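Local coordinates for glyoxylate-induced Protein (PDB 1SQ4) that is of unproven function but, as a double-barrel cupin, may act as a ureidoglycine aminohydrolase, at residues T67-I72 / W140-Y145; S177-V182 / I195-P200; A207-M212 / Y260-D265. All blocks are in the same frame, centred on the assembly; numbering follows the deposited sequence.

Interaction 1. Residues T67-I72 / W140-Y145; sequences TFSQYI and WIRKHY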
loop_
_atom_site.group_PDB
_atom_site.type_symbol
_atom_site.label_atom_id
_atom_site.label_comp_id
_atom_site.label_asym_id
_atom_site.label_seq_id
_atom_site.Cartn_x
_atom_site.Cartn_y
_atom_site.Cartn_z
ATOM N N THR A 67 -15.914 -4.083 25.287
ATOM C CA THR A 67 -16.370 -3.381 26.477
ATOM C C THR A 67 -17.845 -3.035 26.369
ATOM O O THR A 67 -18.614 -3.240 27.304
ATOM C CB THR A 67 -15.599 -2.078 26.706
ATOM O OG1 THR A 67 -14.216 -2.372 26.915
ATOM C CG2 THR A 67 -16.149 -1.353 27.914
ATOM N N PHE A 68 -18.241 -2.508 25.221
ATOM C CA PHE A 68 -19.625 -2.113 25.026
ATOM C C PHE A 68 -20.349 -2.988 24.026
ATOM O O PHE A 68 -19.742 -3.701 23.227
ATOM C CB PHE A 68 -19.697 -0.657 24.545
ATOM C CG PHE A 68 -19.373 0.360 25.602
ATOM C CD1 PHE A 68 -20.244 0.585 26.666
ATOM C CD2 PHE A 68 -18.219 1.124 25.513
ATOM C CE1 PHE A 68 -19.970 1.565 27.631
ATOM C CE2 PHE A 68 -17.936 2.103 26.467
ATOM C CZ PHE A 68 -18.817 2.325 27.532
ATOM N N SER A 69 -21.668 -2.925 24.098
ATOM C CA SER A 69 -22.525 -3.652 23.192
ATOM C C SER A 69 -23.659 -2.667 22.904
ATOM O O SER A 69 -24.171 -1.999 23.805
ATOM C CB SER A 69 -23.033 -4.938 23.849
ATOM O OG SER A 69 -24.396 -4.857 24.213
ATOM N N GLN A 70 -24.019 -2.541 21.636
ATOM C CA GLN A 70 -25.074 -1.628 21.243
ATOM C C GLN A 70 -26.072 -2.356 20.361
ATOM O O GLN A 70 -25.685 -3.115 19.473
ATOM C CB GLN A 70 -24.461 -0.447 20.491
ATOM C CG GLN A 70 -25.457 0.480 19.839
ATOM C CD GLN A 70 -24.783 1.597 19.050
ATOM O OE1 GLN A 70 -23.609 1.489 18.668
ATOM N NE2 GLN A 70 -25.525 2.669 18.790
ATOM N N TYR A 71 -27.357 -2.156 20.615
ATOM C CA TYR A 71 -28.370 -2.785 19.778
ATOM C C TYR A 71 -29.367 -1.714 19.351
ATOM O O TYR A 71 -29.534 -0.704 20.033
ATOM C CB TYR A 71 -29.153 -3.860 20.534
ATOM C CG TYR A 71 -28.371 -4.835 21.372
ATOM C CD1 TYR A 71 -27.131 -5.315 20.963
ATOM C CD2 TYR A 71 -28.933 -5.369 22.529
ATOM C CE1 TYR A 71 -26.474 -6.309 21.682
ATOM C CE2 TYR A 71 -28.284 -6.362 23.249
ATOM C CZ TYR A 71 -27.056 -6.830 22.815
ATOM O OH TYR A 71 -26.428 -7.846 23.488
ATOM N N ILE A 72 -30.022 -1.928 18.218
ATOM C CA ILE A 72 -31.033 -0.990 17.763
ATOM C C ILE A 72 -32.275 -1.858 17.637
ATOM O O ILE A 72 -32.470 -2.579 16.650
ATOM C CB ILE A 72 -30.656 -0.310 16.415
ATOM C CG1 ILE A 72 -29.423 0.580 16.605
ATOM C CG2 ILE A 72 -31.784 0.589 15.949
ATOM C CD1 ILE A 72 -28.976 1.328 15.349
ATOM N N TRP A 140 -29.925 0.426 22.605
ATOM C CA TRP A 140 -29.672 -0.205 23.887
ATOM C C TRP A 140 -28.167 -0.431 24.025
ATOM O O TRP A 140 -27.583 -1.300 23.382
ATOM C CB TRP A 140 -30.451 -1.522 23.954
ATOM C CG TRP A 140 -30.378 -2.287 25.261
ATOM C CD1 TRP A 140 -29.793 -1.884 26.423
ATOM C CD2 TRP A 140 -30.849 -3.623 25.495
ATOM N NE1 TRP A 140 -29.858 -2.892 27.366
ATOM C CE2 TRP A 140 -30.501 -3.973 26.816
ATOM C CE3 TRP A 140 -31.529 -4.571 24.707
ATOM C CZ2 TRP A 140 -30.803 -5.214 27.374
ATOM C CZ3 TRP A 140 -31.831 -5.812 25.267
ATOM C CH2 TRP A 140 -31.463 -6.117 26.584
ATOM N N ILE A 141 -27.538 0.370 24.871
ATOM C CA ILE A 141 -26.113 0.271 25.084
ATOM C C ILE A 141 -25.809 -0.460 26.394
ATOM O O ILE A 141 -26.262 -0.049 27.463
ATOM C CB ILE A 141 -25.516 1.677 25.087
ATOM C CG1 ILE A 141 -25.869 2.369 23.776
ATOM C CG2 ILE A 141 -24.026 1.607 25.250
ATOM C CD1 ILE A 141 -25.592 3.846 23.751
ATOM N N ARG A 142 -25.033 -1.539 26.304
ATOM C CA ARG A 142 -24.696 -2.345 27.479
ATOM C C ARG A 142 -23.226 -2.388 27.847
ATOM O O ARG A 142 -22.351 -2.259 26.990
ATOM C CB ARG A 142 -25.183 -3.791 27.293
ATOM C CG ARG A 142 -26.702 -3.932 27.219
ATOM C CD ARG A 142 -27.149 -5.295 26.711
ATOM N NE ARG A 142 -27.054 -6.382 27.689
ATOM C CZ ARG A 142 -26.082 -7.287 27.715
ATOM N NH1 ARG A 142 -25.105 -7.235 26.818
ATOM N NH2 ARG A 142 -26.104 -8.259 28.616
ATOM N N LYS A 143 -22.966 -2.587 29.135
ATOM C CA LYS A 143 -21.607 -2.690 29.647
ATOM C C LYS A 143 -21.613 -3.279 31.038
ATOM O O LYS A 143 -22.532 -3.046 31.817
ATOM C CB LYS A 143 -20.931 -1.322 29.725
ATOM C CG LYS A 143 -19.554 -1.336 30.403
ATOM C CD LYS A 143 -19.133 0.086 30.745
ATOM C CE LYS A 143 -17.710 0.213 31.306
ATOM N NZ LYS A 143 -17.368 -0.703 32.424
ATOM N N HIS A 144 -20.589 -4.050 31.353
ATOM C CA HIS A 144 -20.514 -4.598 32.682
ATOM C C HIS A 144 -20.036 -3.450 33.561
ATOM O O HIS A 144 -18.986 -2.841 33.314
ATOM C CB HIS A 144 -19.532 -5.770 32.726
ATOM C CG HIS A 144 -20.086 -7.041 32.159
ATOM N ND1 HIS A 144 -19.275 -8.064 31.708
ATOM C CD2 HIS A 144 -21.355 -7.474 31.999
ATOM C CE1 HIS A 144 -20.024 -9.068 31.297
ATOM N NE2 HIS A 144 -21.292 -8.740 31.461
ATOM N N TYR A 145 -20.837 -3.143 34.571
ATOM C CA TYR A 145 -20.530 -2.072 35.500
ATOM C C TYR A 145 -19.353 -2.453 36.376
ATOM O O TYR A 145 -19.222 -3.600 36.788
ATOM C CB TYR A 145 -21.755 -1.775 36.372
ATOM C CG TYR A 145 -21.506 -0.696 37.404
ATOM C CD1 TYR A 145 -21.315 -1.018 38.748
ATOM C CD2 TYR A 145 -21.411 0.655 37.029
ATOM C CE1 TYR A 145 -21.033 -0.034 39.688
ATOM C CE2 TYR A 145 -21.126 1.645 37.975
ATOM C CZ TYR A 145 -20.936 1.282 39.299
ATOM O OH TYR A 145 -20.613 2.223 40.232
HETATM O O HOH W 1 -17.943 -4.719 29.616
HETATM O O HOH W 2 -26.686 -3.559 23.532
#
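Two neighbouring antiparallel strands of the first cupin barrel meet here, strand 69-76 beside strand 136-144. S69 with R142 and Y71 with W140 are hydrogen-bonded pairs, and Q70 with I141 is the non-hydrogen-bonded pair between them. R142 N donates to S69 O at 2.7 Å, nearly straight. W140 N gives its hydrogen to Y71 O at 2.8 Å.

The side chains of S69, Y71, W140 and R142 share one face of the sheet. Y71 and W140 form an offset edge-to-face (T-shaped) pair. The Y71 edge is turned toward the face of the W140 six-membered ring, with the planes at 88° and Y71 CD2 3.5 Å from W140 CE3. W140 CG lies anti to the backbone N (chi1 -176°), and the indole runs alongside the tyrosine, both side chains pointing the same way. R142 CD lies over the rim of the W140 ring, on the face that Y71 CE2 also covers. The R142 guanidinium ends in a salt bridge with E85. Y71 OH is hydrogen-bonded to H269 of the second subunit. A water lies 2.7 Å from S69 OG.

Toward the strand ends, the alkyl chain of K143 crosses F68, with F68 CE1 3.5 Å from K143 CD. K143 NZ donates to H144 O and forms a salt bridge with D190. On the other face, Q70 OE1 and Y263 OH share a hydrogen bond. The arrangement is a strand pair of the first cupin barrel, with the Q70 and I141 face against the second barrel and the Y71 and W140 face against a second subunit.

Interaction 2. Residues S177-V182 / I195-P200; sequences STTRFV and IVNFEP. With SCN (thiocyanate ion), chain D.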
loop_
_atom_site.group_PDB
_atom_site.type_symbol
_atom_site.label_atom_id
_atom_site.label_comp_id
_atom_site.label_asym_id
_atom_site.label_seq_id
_atom_site.Cartn_x
_atom_site.Cartn_y
_atom_site.Cartn_z
ATOM N N SER A 177 -20.926 21.736 20.704
ATOM C CA SER A 177 -21.365 21.585 22.083
ATOM C C SER A 177 -21.608 20.120 22.386
ATOM O O SER A 177 -21.544 19.284 21.493
ATOM C CB SER A 177 -22.657 22.357 22.292
ATOM O OG SER A 177 -23.661 21.845 21.429
ATOM N N THR A 178 -21.920 19.818 23.642
ATOM C CA THR A 178 -22.158 18.445 24.054
ATOM C C THR A 178 -23.290 18.384 25.073
ATOM O O THR A 178 -23.363 19.219 25.979
ATOM C CB THR A 178 -20.898 17.848 24.719
ATOM O OG1 THR A 178 -19.792 17.939 23.819
ATOM C CG2 THR A 178 -21.124 16.399 25.096
ATOM N N THR A 179 -24.176 17.403 24.933
ATOM C CA THR A 179 -25.253 17.257 25.891
ATOM C C THR A 179 -24.940 16.047 26.757
ATOM O O THR A 179 -24.765 14.944 26.252
ATOM C CB THR A 179 -26.601 17.055 25.202
ATOM O OG1 THR A 179 -27.154 15.790 25.596
ATOM C CG2 THR A 179 -26.436 17.104 23.697
ATOM N N ARG A 180 -24.859 16.265 28.066
ATOM C CA ARG A 180 -24.524 15.210 29.018
ATOM C C ARG A 180 -25.692 14.878 29.930
ATOM O O ARG A 180 -26.566 15.712 30.170
ATOM C CB ARG A 180 -23.320 15.647 29.847
ATOM C CG ARG A 180 -22.110 15.945 28.996
ATOM C CD ARG A 180 -21.006 16.608 29.787
ATOM N NE ARG A 180 -19.844 16.857 28.938
ATOM C CZ ARG A 180 -18.842 17.666 29.256
ATOM N NH1 ARG A 180 -18.850 18.314 30.415
ATOM N NH2 ARG A 180 -17.835 17.835 28.411
ATOM N N PHE A 181 -25.692 13.659 30.454
ATOM C CA PHE A 181 -26.777 13.211 31.311
ATOM C C PHE A 181 -26.299 12.863 32.706
ATOM O O PHE A 181 -27.074 12.413 33.551
ATOM C CB PHE A 181 -27.434 11.991 30.680
ATOM C CG PHE A 181 -27.868 12.215 29.270
ATOM C CD1 PHE A 181 -29.196 12.507 28.978
ATOM C CD2 PHE A 181 -26.941 12.176 28.233
ATOM C CE1 PHE A 181 -29.600 12.759 27.676
ATOM C CE2 PHE A 181 -27.331 12.426 26.927
ATOM C CZ PHE A 181 -28.666 12.720 26.645
ATOM N N VAL A 182 -25.016 13.084 32.940
ATOM C CA VAL A 182 -24.421 12.781 34.223
ATOM C C VAL A 182 -23.349 13.793 34.576
ATOM O O VAL A 182 -22.618 14.265 33.715
ATOM C CB VAL A 182 -23.796 11.382 34.213
ATOM C CG1 VAL A 182 -22.825 11.232 35.360
ATOM C CG2 VAL A 182 -24.890 10.338 34.324
ATOM N N ILE A 195 -24.419 13.118 23.592
ATOM C CA ILE A 195 -24.679 13.424 22.199
ATOM C C ILE A 195 -23.836 14.639 21.855
ATOM O O ILE A 195 -23.945 15.681 22.501
ATOM C CB ILE A 195 -26.142 13.765 21.940
ATOM C CG1 ILE A 195 -27.032 12.648 22.462
ATOM C CG2 ILE A 195 -26.367 13.954 20.426
ATOM C CD1 ILE A 195 -28.506 12.900 22.241
ATOM N N VAL A 196 -22.975 14.493 20.854
ATOM C CA VAL A 196 -22.114 15.585 20.437
ATOM C C VAL A 196 -22.856 16.374 19.357
ATOM O O VAL A 196 -23.333 15.802 18.385
ATOM C CB VAL A 196 -20.797 15.037 19.888
ATOM C CG1 VAL A 196 -19.844 16.177 19.568
ATOM C CG2 VAL A 196 -20.194 14.088 20.897
ATOM N N ASN A 197 -22.957 17.685 19.547
ATOM C CA ASN A 197 -23.652 18.548 18.607
ATOM C C ASN A 197 -22.732 19.486 17.837
ATOM O O ASN A 197 -21.968 20.252 18.433
ATOM C CB ASN A 197 -24.674 19.399 19.341
ATOM C CG ASN A 197 -25.403 18.639 20.398
ATOM O OD1 ASN A 197 -26.038 17.622 20.126
ATOM N ND2 ASN A 197 -25.319 19.124 21.623
ATOM N N PHE A 198 -22.833 19.428 16.512
ATOM C CA PHE A 198 -22.048 20.277 15.625
ATOM C C PHE A 198 -22.972 21.170 14.798
ATOM O O PHE A 198 -23.812 20.683 14.036
ATOM C CB PHE A 198 -21.205 19.448 14.653
ATOM C CG PHE A 198 -20.022 18.775 15.282
ATOM C CD1 PHE A 198 -20.134 17.499 15.826
ATOM C CD2 PHE A 198 -18.790 19.413 15.320
ATOM C CE1 PHE A 198 -19.027 16.862 16.391
ATOM C CE2 PHE A 198 -17.676 18.790 15.882
ATOM C CZ PHE A 198 -17.798 17.513 16.419
ATOM N N GLU A 199 -22.812 22.479 14.955
ATOM C CA GLU A 199 -23.595 23.444 14.200
ATOM C C GLU A 199 -23.026 23.460 12.789
ATOM O O GLU A 199 -21.865 23.117 12.582
ATOM C CB GLU A 199 -23.471 24.836 14.819
ATOM C CG GLU A 199 -24.308 25.032 16.058
ATOM C CD GLU A 199 -25.794 25.012 15.747
ATOM O OE1 GLU A 199 -26.256 25.904 15.001
ATOM O OE2 GLU A 199 -26.499 24.106 16.241
ATOM N N PRO A 200 -23.834 23.867 11.799
ATOM C CA PRO A 200 -23.391 23.919 10.402
ATOM C C PRO A 200 -22.253 24.905 10.187
ATOM O O PRO A 200 -21.906 25.232 9.054
ATOM C CB PRO A 200 -24.660 24.321 9.658
ATOM C CG PRO A 200 -25.372 25.169 10.657
ATOM C CD PRO A 200 -25.205 24.389 11.934
HETATM S S SCN D . -18.489 13.685 24.795
HETATM C C SCN D . -17.747 14.831 25.795
HETATM N N SCN D . -17.250 15.622 26.440
#
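The beta hairpin of strands 176-179 and 191-198, in the second cupin half of the chain, is closed by this contact. S177 pairs with N197 and T179 with I195 as hydrogen-bonded pairs. T178 and V196 form the non-hydrogen-bonded pair between them. T179 N reaches I195 O at 3.0 Å in an almost straight bond of 173°.

A side-chain bond reinforces the backbone pairing on the face of S177, T179, I195 and N197. N197 ND2 donates to S177 OG at 3.2 Å, with the hydroxyl oxygen in the amide plane. S177 OG sits between its backbone N and carbonyl carbon (chi1 61°), facing the amide. The other end of that amide, OD1, accepts from R259 on strand 258-265. In the large antiparallel sheet of this double cupin, strand 191-198 lies between 176-179 and 258-265, and 176-179 is next to the edge strand 167-168. The T179 side chain crosses that of N197 at about a right angle, its CG2 against the amide.

On the opposite face, T178 CG2 lies 3.8 Å from the carbon of a thiocyanate ion, probably from the crystallisation liquor. R180 NH2 donates to the thiocyanate nitrogen at 3.0 Å, through a chain extended from CG to NE.

Interaction 3. Residues A207-M212 / Y260-D265; sequences AETHVM and YLLYKD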
loop_
_atom_site.group_PDB
_atom_site.type_symbol
_atom_site.label_atom_id
_atom_site.label_comp_id
_atom_site.label_asym_id
_atom_site.label_seq_id
_atom_site.Cartn_x
_atom_site.Cartn_y
_atom_site.Cartn_z
ATOM N N ALA A 207 -11.762 17.266 17.330
ATOM C CA ALA A 207 -13.088 16.869 17.775
ATOM C C ALA A 207 -13.063 15.661 18.694
ATOM O O ALA A 207 -14.116 15.127 19.064
ATOM C CB ALA A 207 -13.977 16.593 16.571
ATOM N N GLU A 208 -11.862 15.226 19.054
ATOM C CA GLU A 208 -11.709 14.078 19.937
ATOM C C GLU A 208 -12.230 14.463 21.314
ATOM O O GLU A 208 -11.882 15.516 21.838
ATOM C CB GLU A 208 -10.232 13.669 20.011
ATOM C CG GLU A 208 -9.957 12.361 20.764
ATOM C CD GLU A 208 -8.764 11.580 20.186
ATOM O OE1 GLU A 208 -7.658 12.165 20.067
ATOM O OE2 GLU A 208 -8.934 10.378 19.854
ATOM N N THR A 209 -13.088 13.629 21.887
ATOM C CA THR A 209 -13.632 13.916 23.209
ATOM C C THR A 209 -13.212 12.845 24.190
ATOM O O THR A 209 -13.430 12.983 25.382
ATOM C CB THR A 209 -15.163 13.971 23.209
ATOM O OG1 THR A 209 -15.681 12.797 22.571
ATOM C CG2 THR A 209 -15.652 15.208 22.490
ATOM N N HIS A 210 -12.617 11.773 23.684
ATOM C CA HIS A 210 -12.165 10.680 24.538
ATOM C C HIS A 210 -10.856 10.200 23.966
ATOM O O HIS A 210 -10.682 10.209 22.759
ATOM C CB HIS A 210 -13.171 9.533 24.533
ATOM C CG HIS A 210 -12.971 8.556 25.643
ATOM N ND1 HIS A 210 -12.822 8.949 26.953
ATOM C CD2 HIS A 210 -12.943 7.203 25.647
ATOM C CE1 HIS A 210 -12.715 7.879 27.720
ATOM N NE2 HIS A 210 -12.787 6.808 26.949
ATOM N N VAL A 211 -9.939 9.779 24.827
ATOM C CA VAL A 211 -8.636 9.340 24.362
ATOM C C VAL A 211 -8.623 7.846 24.053
ATOM O O VAL A 211 -7.920 7.393 23.156
ATOM C CB VAL A 211 -7.543 9.699 25.409
ATOM C CG1 VAL A 211 -7.667 8.795 26.621
ATOM C CG2 VAL A 211 -6.180 9.583 24.801
HETATM N N MSE A 212 -9.418 7.083 24.788
HETATM C CA MSE A 212 -9.488 5.649 24.573
HETATM C C MSE A 212 -10.569 5.330 23.554
HETATM O O MSE A 212 -11.202 6.233 23.016
HETATM C CB MSE A 212 -9.750 4.943 25.901
HETATM C CG MSE A 212 -8.655 5.211 26.940
HETATM SE SE MSE A 212 -6.932 4.443 26.451
HETATM C CE MSE A 212 -6.046 6.019 25.782
ATOM N N TYR A 260 -24.159 13.226 16.878
ATOM C CA TYR A 260 -24.099 11.800 17.055
ATOM C C TYR A 260 -24.056 11.350 18.480
ATOM O O TYR A 260 -23.541 12.038 19.355
ATOM C CB TYR A 260 -22.908 11.214 16.310
ATOM C CG TYR A 260 -21.583 11.867 16.616
ATOM C CD1 TYR A 260 -20.950 12.672 15.662
ATOM C CD2 TYR A 260 -20.925 11.641 17.830
ATOM C CE1 TYR A 260 -19.700 13.227 15.903
ATOM C CE2 TYR A 260 -19.665 12.195 18.077
ATOM C CZ TYR A 260 -19.064 12.982 17.108
ATOM O OH TYR A 260 -17.813 13.514 17.316
ATOM N N LEU A 261 -24.624 10.177 18.700
ATOM C CA LEU A 261 -24.660 9.561 20.011
ATOM C C LEU A 261 -23.267 8.991 20.256
ATOM O O LEU A 261 -22.679 8.375 19.369
ATOM C CB LEU A 261 -25.699 8.446 19.997
ATOM C CG LEU A 261 -25.814 7.568 21.229
ATOM C CD1 LEU A 261 -26.503 8.328 22.348
ATOM C CD2 LEU A 261 -26.599 6.323 20.865
ATOM N N LEU A 262 -22.740 9.195 21.454
ATOM C CA LEU A 262 -21.409 8.709 21.799
ATOM C C LEU A 262 -21.390 8.027 23.155
ATOM O O LEU A 262 -21.987 8.513 24.119
ATOM C CB LEU A 262 -20.427 9.886 21.808
ATOM C CG LEU A 262 -18.971 9.651 22.243
ATOM C CD1 LEU A 262 -18.133 10.825 21.782
ATOM C CD2 LEU A 262 -18.863 9.479 23.750
ATOM N N TYR A 263 -20.688 6.904 23.230
ATOM C CA TYR A 263 -20.564 6.166 24.484
ATOM C C TYR A 263 -19.114 5.799 24.743
ATOM O O TYR A 263 -18.396 5.407 23.826
ATOM C CB TYR A 263 -21.450 4.910 24.472
ATOM C CG TYR A 263 -21.322 4.006 23.259
ATOM C CD1 TYR A 263 -20.420 2.945 23.238
ATOM C CD2 TYR A 263 -22.147 4.185 22.150
ATOM C CE1 TYR A 263 -20.353 2.074 22.140
ATOM C CE2 TYR A 263 -22.090 3.328 21.048
ATOM C CZ TYR A 263 -21.196 2.275 21.046
ATOM O OH TYR A 263 -21.164 1.423 19.956
ATOM N N LYS A 264 -18.696 5.949 25.999
ATOM C CA LYS A 264 -17.330 5.651 26.442
ATOM C C LYS A 264 -17.315 5.275 27.923
ATOM O O LYS A 264 -18.239 5.610 28.668
ATOM C CB LYS A 264 -16.432 6.874 26.243
ATOM C CG LYS A 264 -17.095 8.159 26.724
ATOM C CD LYS A 264 -16.164 9.347 26.740
ATOM C CE LYS A 264 -16.918 10.564 27.231
ATOM N NZ LYS A 264 -16.011 11.711 27.490
ATOM N N ASP A 265 -16.254 4.585 28.334
ATOM C CA ASP A 265 -16.078 4.160 29.719
ATOM C C ASP A 265 -15.099 5.126 30.380
ATOM O O ASP A 265 -14.083 5.487 29.786
ATOM C CB ASP A 265 -15.550 2.723 29.782
ATOM C CG ASP A 265 -14.285 2.521 28.969
ATOM O OD1 ASP A 265 -14.337 2.653 27.723
ATOM O OD2 ASP A 265 -13.228 2.224 29.576
#
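A CH-pi contact carries most of this meeting of loop and strand in the second cupin barrel, between H210 in the loop before strand 212-220 and K264 on strand 258-265. The K264 chain crosses over one face of the imidazole, with K264 CD 3.6 Å from the H210 ring centroid. The approach is 25° off the ring normal, with CD displaced toward the rim near H210 ND1, which is 3.4 Å away. Further back along the chain, K264 CB lies 3.6 Å from H210 CD2. K264 CG is set between its backbone N and carbonyl carbon (chi1 45°), and the chain beyond it is extended. The opposite face of the imidazole has the backbone N of M212, a selenomethionine here, over its rim. H214 also meets the H210 ring, with the two planes nearly perpendicular.

Van der Waals packing is smaller. T209 and L262 slide past each other in opposite directions, the methyl L262 CD1 against the hydroxyl oxygen T209 OG1. L262 makes apolar contacts with L216 and V196 in the barrel wall. The T209 side chain is about 4 Å from a bound thiocyanate, which may mark a pocket.

Polar approaches are few and looser. No clear hydrogen bond crosses between the segments. K264 NZ stands 3.6 Å from T209 O. H210 NE2 is 3.4 Å from D265 O. The D265 carboxylate itself forms a salt bridge with R271.

The lysine methylenes cover one imidazole face and so restrict the ring, while K264 NZ is led past it to 4.3 Å from H210 ND1.

All three contacts are largely buried. Interactions 2 and 3 meet in one antiparallel sheet, where strands 191-198 and 258-265 are neighbours and V196 N probably bonds to Y260 O. Interaction 1 belongs to the other large sheet but touches interaction 3 where the barrels pack, through F68 with K264 and D265. Interactions 1 and 2 do not touch; their nearest atoms are about 9 Å apart. Both pair antiparallel strands through backbone bonds, whereas interaction 3 sets a loop over a strand through side chains. Interaction 1 also reaches a second subunit, and the loop of interaction 3 packs on a third, E208 on V37 of that subunit. No other chain of the assembly touches the segments of interaction 2.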